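Local coordinates for protein NAD(P)H-hydrate epimerase (Saccharomyces cerevisiae, PDB 1JZT) that epimerises the R and S forms of NAD(P)HX, the hydrated and damaged form of NAD(P)H, so that a dehydratase specific for the S form can repair both, at residues P130-I136 with I166-V170. Residues are numbered along the deposited sequence; the frame is centred on the assembly and turned at random.
Sequences PEKTLCI and IIPIV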
ATOM      1  N   PRO A 130      -7.718  18.982   2.810  1.00 26.21           N
ATOM      2  CA  PRO A 130      -8.442  18.341   3.912  1.00 26.20           C
ATOM      3  C   PRO A 130      -9.941  18.132   3.703  1.00 25.75           C
ATOM      4  O   PRO A 130     -10.469  17.056   3.981  1.00 25.12           O
ATOM      5  CB  PRO A 130      -8.152  19.263   5.094  1.00 26.47           C
ATOM      6  CG  PRO A 130      -6.789  19.783   4.782  1.00 27.51           C
ATOM      7  CD  PRO A 130      -6.872  20.083   3.308  1.00 27.83           C
ATOM      8  N   GLU A 131     -10.630  19.159   3.220  1.00 25.22           N
ATOM      9  CA  GLU A 131     -12.072  19.062   3.019  1.00 25.42           C
ATOM     10  C   GLU A 131     -12.515  18.164   1.868  1.00 24.03           C
ATOM     11  O   GLU A 131     -13.708  17.929   1.691  1.00 24.35           O
ATOM     12  CB  GLU A 131     -12.679  20.461   2.842  1.00 27.52           C
ATOM     13  CG  GLU A 131     -11.872  21.412   1.968  1.00 28.80           C
ATOM     14  CD  GLU A 131     -10.618  21.931   2.665  1.00 31.19           C
ATOM     15  OE1 GLU A 131     -10.742  22.530   3.759  1.00 32.17           O
ATOM     16  OE2 GLU A 131      -9.509  21.745   2.115  1.00 28.88           O
ATOM     17  N   LYS A 132     -11.567  17.647   1.095  1.00 21.93           N
ATOM     18  CA  LYS A 132     -11.932  16.798  -0.028  1.00 22.06           C
ATOM     19  C   LYS A 132     -11.466  15.352   0.099  1.00 19.55           C
ATOM     20  O   LYS A 132     -12.043  14.449  -0.510  1.00 17.93           O
ATOM     21  CB  LYS A 132     -11.385  17.392  -1.328  1.00 24.71           C
ATOM     22  CG  LYS A 132     -11.953  16.740  -2.577  1.00 30.51           C
ATOM     23  CD  LYS A 132     -11.860  17.656  -3.787  1.00 33.19           C
ATOM     24  CE  LYS A 132     -12.661  17.097  -4.956  1.00 36.20           C
ATOM     25  NZ  LYS A 132     -12.590  17.976  -6.160  1.00 37.96           N
ATOM     26  N   THR A 133     -10.433  15.135   0.904  1.00 17.27           N
ATOM     27  CA  THR A 133      -9.859  13.806   1.063  1.00 15.70           C
ATOM     28  C   THR A 133      -9.831  13.289   2.498  1.00 14.59           C
ATOM     29  O   THR A 133      -9.394  13.988   3.410  1.00 15.13           O
ATOM     30  CB  THR A 133      -8.433  13.804   0.502  1.00 13.97           C
ATOM     31  OG1 THR A 133      -8.493  14.044  -0.908  1.00 17.07           O
ATOM     32  CG2 THR A 133      -7.740  12.477   0.780  1.00 13.56           C
ATOM     33  N   LEU A 134     -10.296  12.055   2.680  1.00 14.01           N
ATOM     34  CA  LEU A 134     -10.332  11.395   3.987  1.00 12.94           C
ATOM     35  C   LEU A 134      -8.938  10.907   4.366  1.00 12.17           C
ATOM     36  O   LEU A 134      -8.483  11.097   5.494  1.00 10.99           O
ATOM     37  CB  LEU A 134     -11.290  10.203   3.938  1.00 15.81           C
ATOM     38  CG  LEU A 134     -11.200   9.187   5.078  1.00 18.66           C
ATOM     39  CD1 LEU A 134     -11.666   9.808   6.400  1.00 20.10           C
ATOM     40  CD2 LEU A 134     -12.058   7.984   4.726  1.00 19.58           C
ATOM     41  N   CYS A 135      -8.276  10.250   3.421  1.00 11.03           N
ATOM     42  CA  CYS A 135      -6.927   9.748   3.642  1.00 11.08           C
ATOM     43  C   CYS A 135      -6.289   9.484   2.291  1.00 11.47           C
ATOM     44  O   CYS A 135      -6.976   9.398   1.266  1.00 11.42           O
ATOM     45  CB  CYS A 135      -6.942   8.455   4.461  1.00 11.66           C
ATOM     46  SG  CYS A 135      -7.553   6.998   3.562  1.00 13.66           S
ATOM     47  N   ILE A 136      -4.968   9.358   2.299  1.00 11.18           N
ATOM     48  CA  ILE A 136      -4.212   9.120   1.086  1.00 10.19           C
ATOM     49  C   ILE A 136      -3.522   7.771   1.169  1.00 10.24           C
ATOM     50  O   ILE A 136      -2.933   7.425   2.192  1.00 10.86           O
ATOM     51  CB  ILE A 136      -3.144  10.214   0.891  1.00 11.36           C
ATOM     52  CG1 ILE A 136      -3.823  11.583   0.816  1.00 11.44           C
ATOM     53  CG2 ILE A 136      -2.332   9.937  -0.379  1.00 14.66           C
ATOM     54  CD1 ILE A 136      -2.869  12.751   1.031  1.00 11.10           C
ATOM     55  N   ILE A 166      -1.750  16.787   8.240  1.00 13.46           N
ATOM     56  CA  ILE A 166      -3.152  17.176   8.289  1.00 14.29           C
ATOM     57  C   ILE A 166      -4.008  16.066   7.678  1.00 14.09           C
ATOM     58  O   ILE A 166      -5.079  15.744   8.193  1.00 14.16           O
ATOM     59  CB  ILE A 166      -3.409  18.522   7.547  1.00 15.14           C
ATOM     60  CG1 ILE A 166      -4.914  18.730   7.338  1.00 17.95           C
ATOM     61  CG2 ILE A 166      -2.695  18.544   6.214  1.00 21.72           C
ATOM     62  CD1 ILE A 166      -5.730  18.704   8.621  1.00 22.49           C
ATOM     63  N   ILE A 167      -3.525  15.481   6.582  1.00 12.17           N
ATOM     64  CA  ILE A 167      -4.222  14.387   5.895  1.00 13.08           C
ATOM     65  C   ILE A 167      -3.441  13.089   6.158  1.00 11.66           C
ATOM     66  O   ILE A 167      -2.250  12.997   5.844  1.00 13.05           O
ATOM     67  CB  ILE A 167      -4.280  14.634   4.364  1.00 13.86           C
ATOM     68  CG1 ILE A 167      -4.837  16.026   4.072  1.00 16.49           C
ATOM     69  CG2 ILE A 167      -5.141  13.569   3.683  1.00 13.67           C
ATOM     70  CD1 ILE A 167      -6.183  16.288   4.699  1.00 20.67           C
ATOM     71  N   PRO A 168      -4.099  12.068   6.729  1.00 11.37           N
ATOM     72  CA  PRO A 168      -3.427  10.800   7.023  1.00 10.88           C
ATOM     73  C   PRO A 168      -3.006  10.014   5.787  1.00 10.88           C
ATOM     74  O   PRO A 168      -3.788   9.844   4.851  1.00 11.25           O
ATOM     75  CB  PRO A 168      -4.463  10.049   7.851  1.00 11.36           C
ATOM     76  CG  PRO A 168      -5.755  10.519   7.250  1.00 10.81           C
ATOM     77  CD  PRO A 168      -5.516  12.010   7.128  1.00 10.55           C
ATOM     78  N   ILE A 169      -1.767   9.533   5.794  1.00 11.75           N
ATOM     79  CA  ILE A 169      -1.245   8.740   4.684  1.00 10.31           C
ATOM     80  C   ILE A 169      -1.144   7.273   5.108  1.00 10.20           C
ATOM     81  O   ILE A 169      -0.639   6.962   6.191  1.00  7.03           O
ATOM     82  CB  ILE A 169       0.164   9.222   4.243  1.00 10.80           C
ATOM     83  CG1 ILE A 169       0.070  10.609   3.602  1.00  9.64           C
ATOM     84  CG2 ILE A 169       0.770   8.224   3.267  1.00 10.04           C
ATOM     85  CD1 ILE A 169       1.431  11.232   3.291  1.00 11.48           C
ATOM     86  N   VAL A 170      -1.645   6.388   4.252  1.00  7.91           N
ATOM     87  CA  VAL A 170      -1.606   4.946   4.491  1.00  7.37           C
ATOM     88  C   VAL A 170      -0.591   4.385   3.496  1.00  9.58           C
ATOM     89  O   VAL A 170      -0.873   4.332   2.293  1.00  8.07           O
ATOM     90  CB  VAL A 170      -2.982   4.289   4.200  1.00  5.92           C
ATOM     91  CG1 VAL A 170      -2.901   2.780   4.421  1.00  6.55           C
ATOM     92  CG2 VAL A 170      -4.064   4.912   5.092  1.00  5.32           C
TER
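Ile136 grips the neighbouring strand through both of its backbone polar groups. Its N donates to Pro168 O at 2.9 Å, and its O accepts from Val170 N at 2.6 Å, a short bond and nearly straight (170° at the hydrogen). Ile169, the bridge partner of Ile136, turns its backbone polar groups to Ala193 and Val194 and brings just a CA-H to Ile136 O, at 3.3 Å from Ile169 CA. Pro168 gives its carbonyl but, lacking an N-H, cannot continue the pairing back to Leu134 O, which meets the ring's CG at 3.3 Å; regular pairing therefore starts here, where the chain also turns a corner at Leu134. The two parallel strands of the beta-alpha-beta unit, 133-139 and 169-172, pair here near their N-terminal ends, with helix 153-163 in the crossover between them, within the Rossmann-like sheet of the YjeF N-terminal domain. Strand 133-139 runs on to Asp138, a predicted potassium ligand.

Apolar packing flanks the pairing and reaches back to the loop residues Pro130 and Ile167. With CG2 anti to its backbone N, Ile167 sets that methyl across the end of Ile136, 3.6 Å from Ile136 CD1. Thr133 serves both sides: OG1 is bonded to Tyr127 O, while CG2 touches Ile167 CG2 more loosely at 4.0 Å. Farther out, the ring of Pro130 packs on the CD1 end of Ile167. Around Cys135, whose small side chain fits a buried place beside Val43 of helix 28-46, CB lies 3.7 Å from Pro168 CG.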